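Local coordinates for Lin2722 protein (Listeria innocua, PDB 3DS8) that is of unknown function but adopts an alpha/beta-hydrolase fold and carries a probable serine-hydrolase triad, at residues S132-D136 and N153-M158; F161-Q165 and L201-S206. One frame throughout, in Å; residues are numbered along the deposited sequence.

Contact 1 of 2, residues S132-D136 and N153-M158; sequences SPFND and NSTPQM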
ATOM      1  N   SER A 132      -3.490   6.860  -1.975  1.00 12.68           N
ATOM      2  CA  SER A 132      -3.492   6.927  -0.519  1.00 13.17           C
ATOM      3  C   SER A 132      -3.299   8.378  -0.111  1.00 13.95           C
ATOM      4  O   SER A 132      -2.342   8.998  -0.576  1.00 15.02           O
ATOM      5  CB  SER A 132      -2.391   6.062   0.101  1.00 12.43           C
ATOM      6  OG  SER A 132      -2.590   4.657  -0.169  1.00 13.53           O
ATOM      7  N   PRO A 133      -4.175   8.903   0.755  1.00 13.96           N
ATOM      8  CA  PRO A 133      -4.041  10.328   1.085  1.00 13.51           C
ATOM      9  C   PRO A 133      -3.025  10.574   2.211  1.00 12.58           C
ATOM     10  O   PRO A 133      -3.375  10.842   3.376  1.00 13.88           O
ATOM     11  CB  PRO A 133      -5.470  10.698   1.461  1.00 13.50           C
ATOM     12  CG  PRO A 133      -6.028   9.442   2.049  1.00 14.33           C
ATOM     13  CD  PRO A 133      -5.405   8.325   1.341  1.00 14.41           C
ATOM     14  N   PHE A 134      -1.747  10.501   1.859  1.00 12.52           N
ATOM     15  CA  PHE A 134      -0.666  10.748   2.808  1.00 12.84           C
ATOM     16  C   PHE A 134      -0.750  12.081   3.542  1.00 12.54           C
ATOM     17  O   PHE A 134      -0.420  12.150   4.710  1.00 12.97           O
ATOM     18  CB  PHE A 134       0.709  10.569   2.153  1.00 12.05           C
ATOM     19  CG  PHE A 134       0.939   9.172   1.644  1.00 12.01           C
ATOM     20  CD1 PHE A 134       1.326   8.169   2.524  1.00 13.97           C
ATOM     21  CD2 PHE A 134       0.836   8.894   0.295  1.00 14.71           C
ATOM     22  CE1 PHE A 134       1.497   6.891   2.085  1.00 13.46           C
ATOM     23  CE2 PHE A 134       0.966   7.605  -0.148  1.00 13.90           C
ATOM     24  CZ  PHE A 134       1.372   6.611   0.772  1.00 13.81           C
ATOM     25  N   ASN A 135      -1.235  13.118   2.863  1.00 13.35           N
ATOM     26  CA  ASN A 135      -1.498  14.401   3.482  1.00 13.40           C
ATOM     27  C   ASN A 135      -3.001  14.764   3.454  1.00 14.17           C
ATOM     28  O   ASN A 135      -3.370  15.918   3.284  1.00 14.79           O
ATOM     29  CB  ASN A 135      -0.684  15.477   2.772  1.00 14.21           C
ATOM     30  CG  ASN A 135      -0.593  16.769   3.582  1.00 14.14           C
ATOM     31  OD1 ASN A 135      -0.414  16.725   4.809  1.00 17.41           O
ATOM     32  ND2 ASN A 135      -0.655  17.917   2.899  1.00 12.28           N
ATOM     33  N   ASP A 136      -3.846  13.760   3.682  1.00 13.95           N
ATOM     34  CA  ASP A 136      -5.284  13.912   3.800  1.00 15.15           C
ATOM     35  C   ASP A 136      -5.932  14.554   2.547  1.00 15.10           C
ATOM     36  O   ASP A 136      -5.411  14.385   1.419  1.00 15.88           O
ATOM     37  CB  ASP A 136      -5.662  14.588   5.145  1.00 15.60           C
ATOM     38  CG  ASP A 136      -5.148  13.801   6.375  1.00 20.43           C
ATOM     39  OD1 ASP A 136      -5.049  12.572   6.313  1.00 24.42           O
ATOM     40  OD2 ASP A 136      -4.945  14.426   7.418  1.00 27.17           O
ATOM     41  N   ASN A 153       0.835  22.819   3.433  1.00 17.84           N
ATOM     42  CA  ASN A 153       0.696  22.613   4.878  1.00 18.28           C
ATOM     43  C   ASN A 153       0.724  21.131   5.168  1.00 17.99           C
ATOM     44  O   ASN A 153      -0.002  20.383   4.526  1.00 16.71           O
ATOM     45  CB  ASN A 153      -0.607  23.191   5.377  1.00 18.78           C
ATOM     46  CG  ASN A 153      -0.779  23.043   6.872  1.00 20.52           C
ATOM     47  OD1 ASN A 153       0.109  23.436   7.661  1.00 26.68           O
ATOM     48  ND2 ASN A 153      -1.914  22.465   7.286  1.00 25.59           N
ATOM     49  N   SER A 154       1.573  20.696   6.094  1.00 18.31           N
ATOM     50  CA  SER A 154       1.602  19.279   6.466  1.00 19.55           C
ATOM     51  C   SER A 154       0.612  19.026   7.563  1.00 18.53           C
ATOM     52  O   SER A 154       0.610  19.737   8.573  1.00 18.44           O
ATOM     53  CB  SER A 154       2.984  18.837   6.969  1.00 20.62           C
ATOM     54  OG  SER A 154       3.952  19.145   5.994  1.00 28.99           O
ATOM     55  N   THR A 155      -0.177  17.976   7.387  1.00 16.97           N
ATOM     56  CA  THR A 155      -1.065  17.484   8.411  1.00 15.49           C
ATOM     57  C   THR A 155      -0.303  16.707   9.512  1.00 15.24           C
ATOM     58  O   THR A 155       0.851  16.332   9.314  1.00 14.67           O
ATOM     59  CB  THR A 155      -2.091  16.538   7.786  1.00 16.17           C
ATOM     60  OG1 THR A 155      -1.384  15.424   7.217  1.00 15.27           O
ATOM     61  CG2 THR A 155      -2.915  17.263   6.698  1.00 16.36           C
ATOM     62  N   PRO A 156      -0.941  16.489  10.683  1.00 14.88           N
ATOM     63  CA  PRO A 156      -0.376  15.642  11.726  1.00 15.49           C
ATOM     64  C   PRO A 156       0.044  14.255  11.245  1.00 15.47           C
ATOM     65  O   PRO A 156       1.081  13.742  11.677  1.00 14.44           O
ATOM     66  CB  PRO A 156      -1.501  15.568  12.764  1.00 16.61           C
ATOM     67  CG  PRO A 156      -2.195  16.889  12.629  1.00 17.07           C
ATOM     68  CD  PRO A 156      -2.186  17.148  11.146  1.00 16.26           C
ATOM     69  N   GLN A 157      -0.723  13.658  10.337  1.00 15.43           N
ATOM     70  CA  GLN A 157      -0.331  12.369   9.795  1.00 15.77           C
ATOM     71  C   GLN A 157       0.997  12.473   9.029  1.00 15.26           C
ATOM     72  O   GLN A 157       1.913  11.661   9.241  1.00 14.76           O
ATOM     73  CB  GLN A 157      -1.448  11.814   8.896  1.00 16.14           C
ATOM     74  CG  GLN A 157      -1.085  10.538   8.167  1.00 16.52           C
ATOM     75  CD  GLN A 157      -2.268  10.020   7.366  1.00 18.16           C
ATOM     76  OE1 GLN A 157      -3.169   9.376   7.906  1.00 18.24           O
ATOM     77  NE2 GLN A 157      -2.303  10.368   6.083  1.00 17.12           N
HETATM   78  N   MSE A 158       1.102  13.465   8.136  1.00 15.16           N
HETATM   79  CA  MSE A 158       2.359  13.693   7.432  1.00 16.40           C
HETATM   80  C   MSE A 158       3.476  13.974   8.390  1.00 16.03           C
HETATM   81  O   MSE A 158       4.596  13.554   8.170  1.00 15.33           O
HETATM   82  CB  MSE A 158       2.301  14.873   6.460  1.00 17.18           C
HETATM   83  CG  MSE A 158       1.775  14.605   5.169  1.00 21.71           C
HETATM   84 SE   MSE A 158       2.814  13.240   4.206  1.00 31.17          SE
HETATM   85  CE  MSE A 158       4.546  14.065   3.751  1.00 20.94           C
TER
HETATM   86  O   HOH W   1      -3.651  14.152   9.942  1.00 17.26           O
HETATM   87  O   HOH W   2      -6.077   9.689   6.748  1.00 37.29           O
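N135 bonds the N-cap T155 through OD1 and the preceding loop through ND2. N135 OD1 accepts from T155 N at 2.9 Å, in the carbonyl plane and nearly straight at 170°. The hydroxyl T155 OG1 also donates to N135 OD1 at 2.9 Å, tilted out of that plane. On the other end N135 ND2 donates to N153 O at 3.0 Å. N142 OD1 takes a further bond from ND2, and the bonds at both OD1 and ND2 set the rotation of the amide. N135 CG stands anti to the backbone N (chi1 -164°), which carries the amide across to the 153-155 backbone.

Q157 reaches back with an extended chain. Q157 NE2 donates to F134 O at 2.9 Å, and the donor stands above that carbonyl's plane. A weak bond also runs from NE2 to P133 O. M158, modelled as selenomethionine, crosses N135 at about a right angle. M158 CG lies 3.1 Å from N135 OD1, while M158 SE rests 4.0 Å from F134 CB. Two waters join D136 to Q157, one at the backbone N and one at OE1.

In the second shell, S195 OG bonds the backbone of N135 and D136. T155 OG1 accepts from M158 N, the capping bond of helix 156-163. The type I turn P133-D136 follows strand 123-130 of the alpha/beta-hydrolase sheet, and P133 touches S102 of the probable nucleophile elbow.

Contact 2 of 2, residues F161-Q165 and L201-S206; sequences FIKNQ and LFMPGS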
ATOM      1  N   PHE A 161       4.727  10.644   9.640  1.00 13.21           N
ATOM      2  CA  PHE A 161       5.458   9.906   8.580  1.00 14.53           C
ATOM      3  C   PHE A 161       6.867  10.478   8.373  1.00 14.34           C
ATOM      4  O   PHE A 161       7.847   9.734   8.240  1.00 14.83           O
ATOM      5  CB  PHE A 161       4.699   9.919   7.251  1.00 13.76           C
ATOM      6  CG  PHE A 161       3.415   9.111   7.233  1.00 13.58           C
ATOM      7  CD1 PHE A 161       3.246   7.969   8.013  1.00 13.39           C
ATOM      8  CD2 PHE A 161       2.382   9.519   6.420  1.00 14.88           C
ATOM      9  CE1 PHE A 161       2.071   7.228   7.962  1.00 15.57           C
ATOM     10  CE2 PHE A 161       1.175   8.764   6.316  1.00 15.60           C
ATOM     11  CZ  PHE A 161       1.012   7.633   7.096  1.00 14.57           C
ATOM     12  N   ILE A 162       6.964  11.796   8.367  1.00 14.95           N
ATOM     13  CA  ILE A 162       8.267  12.467   8.273  1.00 15.55           C
ATOM     14  C   ILE A 162       9.160  12.200   9.467  1.00 15.65           C
ATOM     15  O   ILE A 162      10.343  11.863   9.296  1.00 15.62           O
ATOM     16  CB  ILE A 162       8.093  13.987   8.060  1.00 15.91           C
ATOM     17  CG1 ILE A 162       7.510  14.232   6.664  1.00 17.73           C
ATOM     18  CG2 ILE A 162       9.464  14.714   8.241  1.00 16.42           C
ATOM     19  CD1 ILE A 162       6.951  15.625   6.404  1.00 16.21           C
ATOM     20  N   LYS A 163       8.607  12.334  10.663  1.00 15.90           N
ATOM     21  CA  LYS A 163       9.351  12.107  11.903  1.00 16.86           C
ATOM     22  C   LYS A 163       9.913  10.692  11.973  1.00 16.97           C
ATOM     23  O   LYS A 163      11.051  10.486  12.391  1.00 18.00           O
ATOM     24  CB  LYS A 163       8.454  12.396  13.121  1.00 17.24           C
ATOM     25  CG  LYS A 163       9.064  12.072  14.480  1.00 18.10           C
ATOM     26  CD  LYS A 163       8.188  12.571  15.615  1.00 20.73           C
ATOM     27  CE  LYS A 163       8.751  12.270  16.995  1.00 23.35           C
ATOM     28  NZ  LYS A 163       8.240  10.995  17.531  1.00 30.25           N
ATOM     29  N   ASN A 164       9.130   9.727  11.530  1.00 16.56           N
ATOM     30  CA  ASN A 164       9.491   8.327  11.712  1.00 17.33           C
ATOM     31  C   ASN A 164      10.066   7.678  10.471  1.00 17.14           C
ATOM     32  O   ASN A 164      10.239   6.473  10.436  1.00 16.81           O
ATOM     33  CB  ASN A 164       8.283   7.579  12.244  1.00 17.00           C
ATOM     34  CG  ASN A 164       7.938   8.002  13.660  1.00 20.22           C
ATOM     35  OD1 ASN A 164       6.936   8.689  13.911  1.00 21.73           O
ATOM     36  ND2 ASN A 164       8.828   7.691  14.572  1.00 21.69           N
ATOM     37  N   GLN A 165      10.397   8.488   9.464  1.00 17.59           N
ATOM     38  CA  GLN A 165      10.917   7.955   8.205  1.00 18.37           C
ATOM     39  C   GLN A 165      12.193   7.128   8.373  1.00 19.06           C
ATOM     40  O   GLN A 165      12.413   6.190   7.599  1.00 20.36           O
ATOM     41  CB  GLN A 165      11.150   9.084   7.208  1.00 18.22           C
ATOM     42  CG  GLN A 165      12.313   9.990   7.513  1.00 17.38           C
ATOM     43  CD  GLN A 165      12.334  11.216   6.591  1.00 19.18           C
ATOM     44  OE1 GLN A 165      11.795  12.271   6.920  1.00 23.60           O
ATOM     45  NE2 GLN A 165      12.945  11.070   5.447  1.00 17.91           N
ATOM     46  N   LEU A 201       8.258  13.050   0.153  1.00 16.17           N
ATOM     47  CA  LEU A 201       8.899  13.839   1.194  1.00 16.53           C
ATOM     48  C   LEU A 201       9.498  13.032   2.348  1.00 16.83           C
ATOM     49  O   LEU A 201      10.156  13.613   3.218  1.00 18.78           O
ATOM     50  CB  LEU A 201       7.923  14.885   1.713  1.00 16.69           C
ATOM     51  CG  LEU A 201       7.320  15.773   0.598  1.00 19.72           C
ATOM     52  CD1 LEU A 201       6.510  16.827   1.186  1.00 23.43           C
ATOM     53  CD2 LEU A 201       8.385  16.381  -0.329  1.00 19.63           C
ATOM     54  N   PHE A 202       9.322  11.715   2.342  1.00 14.80           N
ATOM     55  CA  PHE A 202       9.877  10.894   3.407  1.00 16.39           C
ATOM     56  C   PHE A 202      10.397   9.523   2.977  1.00 16.29           C
ATOM     57  O   PHE A 202      11.242   8.949   3.681  1.00 16.89           O
ATOM     58  CB  PHE A 202       8.886  10.801   4.607  1.00 15.41           C
ATOM     59  CG  PHE A 202       7.594  10.082   4.326  1.00 14.69           C
ATOM     60  CD1 PHE A 202       7.462   8.732   4.612  1.00 15.95           C
ATOM     61  CD2 PHE A 202       6.475  10.755   3.842  1.00 14.54           C
ATOM     62  CE1 PHE A 202       6.304   8.076   4.392  1.00 18.44           C
ATOM     63  CE2 PHE A 202       5.299  10.084   3.627  1.00 14.17           C
ATOM     64  CZ  PHE A 202       5.201   8.749   3.895  1.00 16.48           C
HETATM   65  N   MSE A 203       9.975   9.017   1.812  1.00 16.05           N
HETATM   66  CA  MSE A 203      10.482   7.718   1.398  1.00 16.67           C
HETATM   67  C   MSE A 203      11.857   7.745   0.695  1.00 16.70           C
HETATM   68  O   MSE A 203      12.716   6.893   0.991  1.00 16.66           O
HETATM   69  CB  MSE A 203       9.442   6.975   0.584  1.00 17.39           C
HETATM   70  CG  MSE A 203       8.245   6.611   1.401  1.00 18.06           C
HETATM   71 SE   MSE A 203       8.764   5.340   2.844  1.00 31.99          SE
HETATM   72  CE  MSE A 203       6.968   4.612   3.232  1.00 22.12           C
ATOM     73  N   PRO A 204      12.087   8.692  -0.227  1.00 17.45           N
ATOM     74  CA  PRO A 204      13.425   8.727  -0.848  1.00 18.73           C
ATOM     75  C   PRO A 204      14.569   8.808   0.174  1.00 19.51           C
ATOM     76  O   PRO A 204      14.509   9.612   1.066  1.00 20.71           O
ATOM     77  CB  PRO A 204      13.390  10.009  -1.686  1.00 18.84           C
ATOM     78  CG  PRO A 204      11.910  10.219  -1.982  1.00 18.25           C
ATOM     79  CD  PRO A 204      11.171   9.694  -0.810  1.00 16.89           C
ATOM     80  N   GLY A 205      15.595   7.979   0.038  1.00 21.21           N
ATOM     81  CA  GLY A 205      16.758   8.041   0.932  1.00 21.37           C
ATOM     82  C   GLY A 205      16.537   7.297   2.253  1.00 22.45           C
ATOM     83  O   GLY A 205      17.490   7.163   3.070  1.00 25.50           O
ATOM     84  N   SER A 206      15.290   6.912   2.512  1.00 20.31           N
ATOM     85  CA  SER A 206      14.931   6.038   3.639  1.00 19.31           C
ATOM     86  C   SER A 206      14.716   4.620   3.077  1.00 18.05           C
ATOM     87  O   SER A 206      15.320   3.646   3.498  1.00 17.78           O
ATOM     88  CB  SER A 206      13.648   6.567   4.303  1.00 19.92           C
ATOM     89  OG  SER A 206      13.771   7.962   4.618  1.00 21.64           O
TER
HETATM   90  O   HOH W   3      12.033  14.631   5.344  1.00 39.27           O
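F161 packs its CB over the ring of F202, where the last turn of helix 156-163 meets the loop before strand 209-216 of the alpha/beta-hydrolase fold. This is a CH-pi contact. F161 CB sits 3.6 Å from the centroid of the F202 ring and 12° off its normal. The two rings are near parallel, with planes at 23°, but are slid apart and barely overlap. F161 CG lies beside the backbone N (chi1 -69°), and its ring meets Y110 of helix 103-114.

I162 adds a looser apolar touch, I162 CG1 to F202 CB at 4.2 Å. Its CA is the nearest to that of F202 across the two segments.

Q165 then turns back to the loop. Its CG is set between the backbone N and the carbonyl carbon (chi1 71°), and the chain beyond is extended. Q165 runs past F202, its CB 3.9 Å from F202 CB and the amide plane steeply turned to the ring. Q165 OE1 takes a bond from a water that also donates to L201 O, so this water bridges the segments. Q165 NE2 lies near F202 O without a good angle for a bond. The loop holds that carbonyl itself: S206 OG donates to F202 O at 2.9 Å.

From the N terminus, the chain leaves strand 123-130 and enters the turn of contact 1. Contact 1 closes the loop that holds helix 139-142 and returns at the start of helix 156-163. Contact 2 opens at the end of this same helix. It closes a longer loop through strand 173-180 and helix 193-196, ending just before strand 209-216. The two loops follow in series and neither nest nor cross. Helix 156-163 is thus contacted near both ends, by 132-136 at its start and by 201-206 at its finish. The contacts meet between them: M158 CE packs on F202 CD2 and L201 CB, and F134 CD1 packs on F161 CE2. Helix 103-114 borders both.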